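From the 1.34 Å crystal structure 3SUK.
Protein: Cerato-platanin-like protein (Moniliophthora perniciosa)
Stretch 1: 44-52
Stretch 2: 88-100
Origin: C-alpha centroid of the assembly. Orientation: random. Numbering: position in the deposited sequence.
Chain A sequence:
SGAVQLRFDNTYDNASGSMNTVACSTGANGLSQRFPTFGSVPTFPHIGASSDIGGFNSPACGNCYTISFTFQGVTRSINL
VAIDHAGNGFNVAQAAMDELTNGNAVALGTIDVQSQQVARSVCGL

Stretch 1 44-52: FPHIGASSD
Stretch 2 88-100: NGFNVAQAAMDEL

Residues 47-50 and 90-92 are neighbouring antiparallel strands, their N-to-C directions 155° apart and their axes 4.4 Å apart at closest approach. Gly-48 pairs with Val-92, Ala-49 with Asn-91 and Ser-50 with Phe-90. Gly-48 CA to Val-92 CA is 4.0 Å, Ala-49 CA to Asn-91 CA 4.9 Å and Ser-50 CA to Phe-90 CA 4.5 Å. Ala-49/Asn-91 is the hydrogen-bonded pair; the other two are non-hydrogen-bonded. Strand phi/psi values are -141/158 for Ile-47, -92/151 for Ala-49, -138/147 for Ser-50, -111/137 for Phe-90, -116/111 for Asn-91 and -116/166 for Val-92. Gly-48 is almost fully extended at -180/-177. Gly-89 has a positive phi (65/-134), which favours glycine.

Backbone hydrogen bonds set the register. Ala-49 N donates to Asn-91 O at 2.8 Å, and Asn-91 N returns to Ala-49 O at 3.0 Å. The ladder extends beyond the paired residues: Ala-93 N to Ile-47 O is 3.2 Å, and Ser-51 N to Gly-89 O is 3.0 Å. CA-H...O contacts supplement it, Phe-90 CA to Ala-49 O at 3.2 Å and Ser-50 CA to Gly-89 O at 3.3 Å.

Ser-51 (-66/-14) has chi1 p (50°). Ser-51 OG accepts from Gly-89 N at 2.9 Å, so a side chain continues the bonding where the strand has ended.

Val-92 (chi1 m), Phe-90 (chi1 m, chi2 -81°) and Ser-50 (chi1 t) point to one face of the sheet. Ser-50 CB lies 3.9 Å from Phe-90 CE1. Gly-48 fits close against its partner: an ideal CB on Gly-48 would clash with Asn-91 O at 2.6 Å and Val-92 CG1 at 2.9 Å. Ala-49 and Asn-91 (chi1 m, chi2 -28°) point to the other face, with their CB atoms 4.1 Å apart.

After Val-92 the chain turns into a helix. Ala-93 (-60/144) is its N-cap residue, and residues 94-100 have helical phi/psi. The first backbone helix bond is Met-97 N to Ala-93 O, 3.2 Å. Pro-45 (-94/20), preceded by a cis peptide bond, packs against this segment. Pro-45 O is 3.4 Å from Ala-93 CB, and Pro-45 CG makes an apolar contact with Ala-95 CB at 3.9 Å. Ala-96 CB comes 4.1 Å from His-46 CA.

One polar side-chain pair joins loop and helix. The His-46 (-82/76; chi1 m, chi2 173°) CA-to-CB bond points away from residues 88-100, but the end of the side chain comes nearer. His-46 NE2 donates to Glu-99 OE1 at 2.7 Å. OE1 lies at the ring edge, near its plane, so the N-H points at it (angle 162°); an N-H donor suits an anionic carboxylate. Glu-99 is m, t, with chi3 61°.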

# COMPACT_ATOMS: atom_id res chain seq x y z
N PHE A 44 5.05 7.51 -1.63
CA PHE A 44 6.08 6.56 -1.26
C PHE A 44 6.75 7.06 0.03
O PHE A 44 7.07 8.21 0.13
CB PHE A 44 7.16 6.45 -2.36
CG PHE A 44 8.27 5.48 -2.00
CD1 PHE A 44 8.14 4.16 -2.30
CD2 PHE A 44 9.41 5.90 -1.35
CE1 PHE A 44 9.12 3.26 -1.98
CE2 PHE A 44 10.39 5.00 -1.04
CZ PHE A 44 10.23 3.68 -1.37
N PRO A 45 6.98 6.20 1.00
CA PRO A 45 6.93 4.73 0.94
C PRO A 45 5.57 4.17 1.36
O PRO A 45 5.51 3.02 1.68
CB PRO A 45 7.98 4.32 1.97
CG PRO A 45 7.82 5.34 3.03
CD PRO A 45 7.55 6.66 2.27
N HIS A 46 4.54 4.99 1.35
CA HIS A 46 3.20 4.49 1.66
C HIS A 46 2.63 3.84 0.41
O HIS A 46 1.82 4.39 -0.28
CB HIS A 46 2.27 5.61 2.12
CG HIS A 46 2.73 6.35 3.33
ND1 HIS A 46 2.10 7.48 3.80
CD2 HIS A 46 3.76 6.12 4.17
CE1 HIS A 46 2.74 7.92 4.86
NE2 HIS A 46 3.75 7.11 5.12
N ILE A 47 3.12 2.64 0.13
CA ILE A 47 2.67 1.86 -1.01
C ILE A 47 2.58 0.39 -0.61
O ILE A 47 3.19 -0.01 0.36
CB ILE A 47 3.61 1.98 -2.23
CG1 ILE A 47 5.02 1.54 -1.87
CG2 ILE A 47 3.59 3.40 -2.82
CD1 ILE A 47 5.89 1.19 -3.04
N GLY A 48 1.78 -0.36 -1.34
CA GLY A 48 1.67 -1.78 -1.06
C GLY A 48 0.73 -2.53 -1.97
O GLY A 48 0.15 -2.01 -2.87
N ALA A 49 0.60 -3.81 -1.65
CA ALA A 49 -0.33 -4.70 -2.30
C ALA A 49 -1.66 -4.70 -1.51
O ALA A 49 -1.61 -4.47 -0.32
CB ALA A 49 0.25 -6.11 -2.36
N SER A 50 -2.78 -4.93 -2.20
CA SER A 50 -4.08 -5.10 -1.59
C SER A 50 -4.85 -6.24 -2.27
O SER A 50 -4.75 -6.43 -3.44
CB SER A 50 -4.89 -3.81 -1.68
OG SER A 50 -6.23 -4.00 -1.33
N SER A 51 -5.65 -6.94 -1.50
CA SER A 51 -6.57 -7.96 -2.01
C SER A 51 -7.67 -7.36 -2.86
O SER A 51 -8.34 -8.05 -3.58
CB SER A 51 -7.14 -8.81 -0.87
OG SER A 51 -7.64 -8.07 0.18
N ASP A 52 -7.83 -6.04 -2.79
CA ASP A 52 -8.77 -5.33 -3.68
C ASP A 52 -8.31 -5.43 -5.14
O ASP A 52 -9.09 -5.29 -6.02
CB ASP A 52 -8.97 -3.85 -3.30
CG ASP A 52 -9.82 -3.66 -2.07
OD1 ASP A 52 -10.29 -4.63 -1.51
OD2 ASP A 52 -10.03 -2.53 -1.69
N ASN A 88 -4.58 -11.35 0.96
CA ASN A 88 -5.45 -11.08 2.11
C ASN A 88 -5.17 -9.72 2.77
O ASN A 88 -4.26 -9.62 3.53
CB ASN A 88 -5.23 -12.24 3.12
CG ASN A 88 -5.96 -12.08 4.40
OD1 ASN A 88 -6.97 -11.50 4.48
ND2 ASN A 88 -5.45 -12.73 5.41
N GLY A 89 -6.01 -8.74 2.53
CA GLY A 89 -5.74 -7.38 2.99
C GLY A 89 -4.53 -6.71 2.35
O GLY A 89 -4.36 -6.80 1.17
N PHE A 90 -3.70 -6.09 3.17
CA PHE A 90 -2.57 -5.30 2.66
C PHE A 90 -1.22 -5.92 2.96
O PHE A 90 -0.97 -6.37 4.05
CB PHE A 90 -2.53 -3.88 3.28
CG PHE A 90 -3.68 -2.98 2.94
CD1 PHE A 90 -3.69 -2.32 1.75
CD2 PHE A 90 -4.70 -2.73 3.85
CE1 PHE A 90 -4.71 -1.49 1.43
CE2 PHE A 90 -5.74 -1.89 3.52
CZ PHE A 90 -5.70 -1.27 2.31
N ASN A 91 -0.35 -5.90 1.97
CA ASN A 91 1.07 -6.10 2.19
C ASN A 91 1.81 -4.81 1.81
O ASN A 91 1.90 -4.47 0.70
CB ASN A 91 1.64 -7.22 1.31
CG ASN A 91 0.84 -8.51 1.34
OD1 ASN A 91 0.18 -8.86 2.27
ND2 ASN A 91 0.93 -9.21 0.25
N VAL A 92 2.35 -4.14 2.81
CA VAL A 92 2.90 -2.80 2.63
C VAL A 92 4.40 -2.70 2.87
O VAL A 92 4.98 -3.55 3.42
CB VAL A 92 2.14 -1.72 3.50
CG1 VAL A 92 0.62 -1.82 3.20
CG2 VAL A 92 2.47 -1.87 5.00
N ALA A 93 5.00 -1.59 2.46
CA ALA A 93 6.42 -1.40 2.74
C ALA A 93 6.60 -1.42 4.26
O ALA A 93 5.79 -0.93 4.98
CB ALA A 93 6.89 -0.07 2.16
N GLN A 94 7.70 -1.98 4.71
CA GLN A 94 7.94 -1.99 6.13
C GLN A 94 7.91 -0.54 6.65
O GLN A 94 7.38 -0.29 7.71
CB GLN A 94 9.32 -2.62 6.43
CG GLN A 94 9.56 -2.76 7.94
CD GLN A 94 10.99 -3.17 8.24
OE1 GLN A 94 11.52 -4.03 7.61
NE2 GLN A 94 11.57 -2.55 9.27
N ALA A 95 8.44 0.39 5.91
CA ALA A 95 8.50 1.75 6.40
C ALA A 95 7.10 2.30 6.70
O ALA A 95 6.90 3.00 7.69
CB ALA A 95 9.23 2.61 5.43
N ALA A 96 6.15 1.95 5.85
CA ALA A 96 4.77 2.32 6.05
C ALA A 96 4.16 1.68 7.28
O ALA A 96 3.49 2.34 8.01
CB ALA A 96 3.95 1.99 4.83
N MET A 97 4.38 0.40 7.49
CA MET A 97 3.91 -0.28 8.68
C MET A 97 4.59 0.30 9.91
O MET A 97 3.98 0.42 10.93
CB MET A 97 4.09 -1.79 8.59
CG MET A 97 3.42 -2.50 9.71
SD MET A 97 3.49 -4.30 9.50
CE MET A 97 2.59 -4.88 10.93
N ASP A 98 5.86 0.66 9.80
CA ASP A 98 6.51 1.28 10.94
C ASP A 98 5.87 2.62 11.30
O ASP A 98 5.69 2.91 12.45
CB ASP A 98 8.02 1.40 10.70
CG ASP A 98 8.78 0.14 11.07
OD1 ASP A 98 8.46 -0.48 12.06
OD2 ASP A 98 9.72 -0.19 10.32
N GLU A 99 5.51 3.41 10.32
CA GLU A 99 4.86 4.69 10.58
C GLU A 99 3.48 4.48 11.24
O GLU A 99 3.11 5.17 12.15
CB GLU A 99 4.75 5.50 9.30
CG GLU A 99 6.07 6.07 8.83
CD GLU A 99 5.92 6.73 7.48
OE1 GLU A 99 5.14 7.68 7.41
OE2 GLU A 99 6.64 6.33 6.53
N LEU A 100 2.77 3.46 10.79
CA LEU A 100 1.47 3.10 11.28
C LEU A 100 1.50 2.66 12.70
O LEU A 100 0.53 2.74 13.37
CB LEU A 100 0.86 2.03 10.39
CG LEU A 100 -0.62 1.80 10.43
CD1 LEU A 100 -1.41 3.08 10.12
CD2 LEU A 100 -0.96 0.78 9.40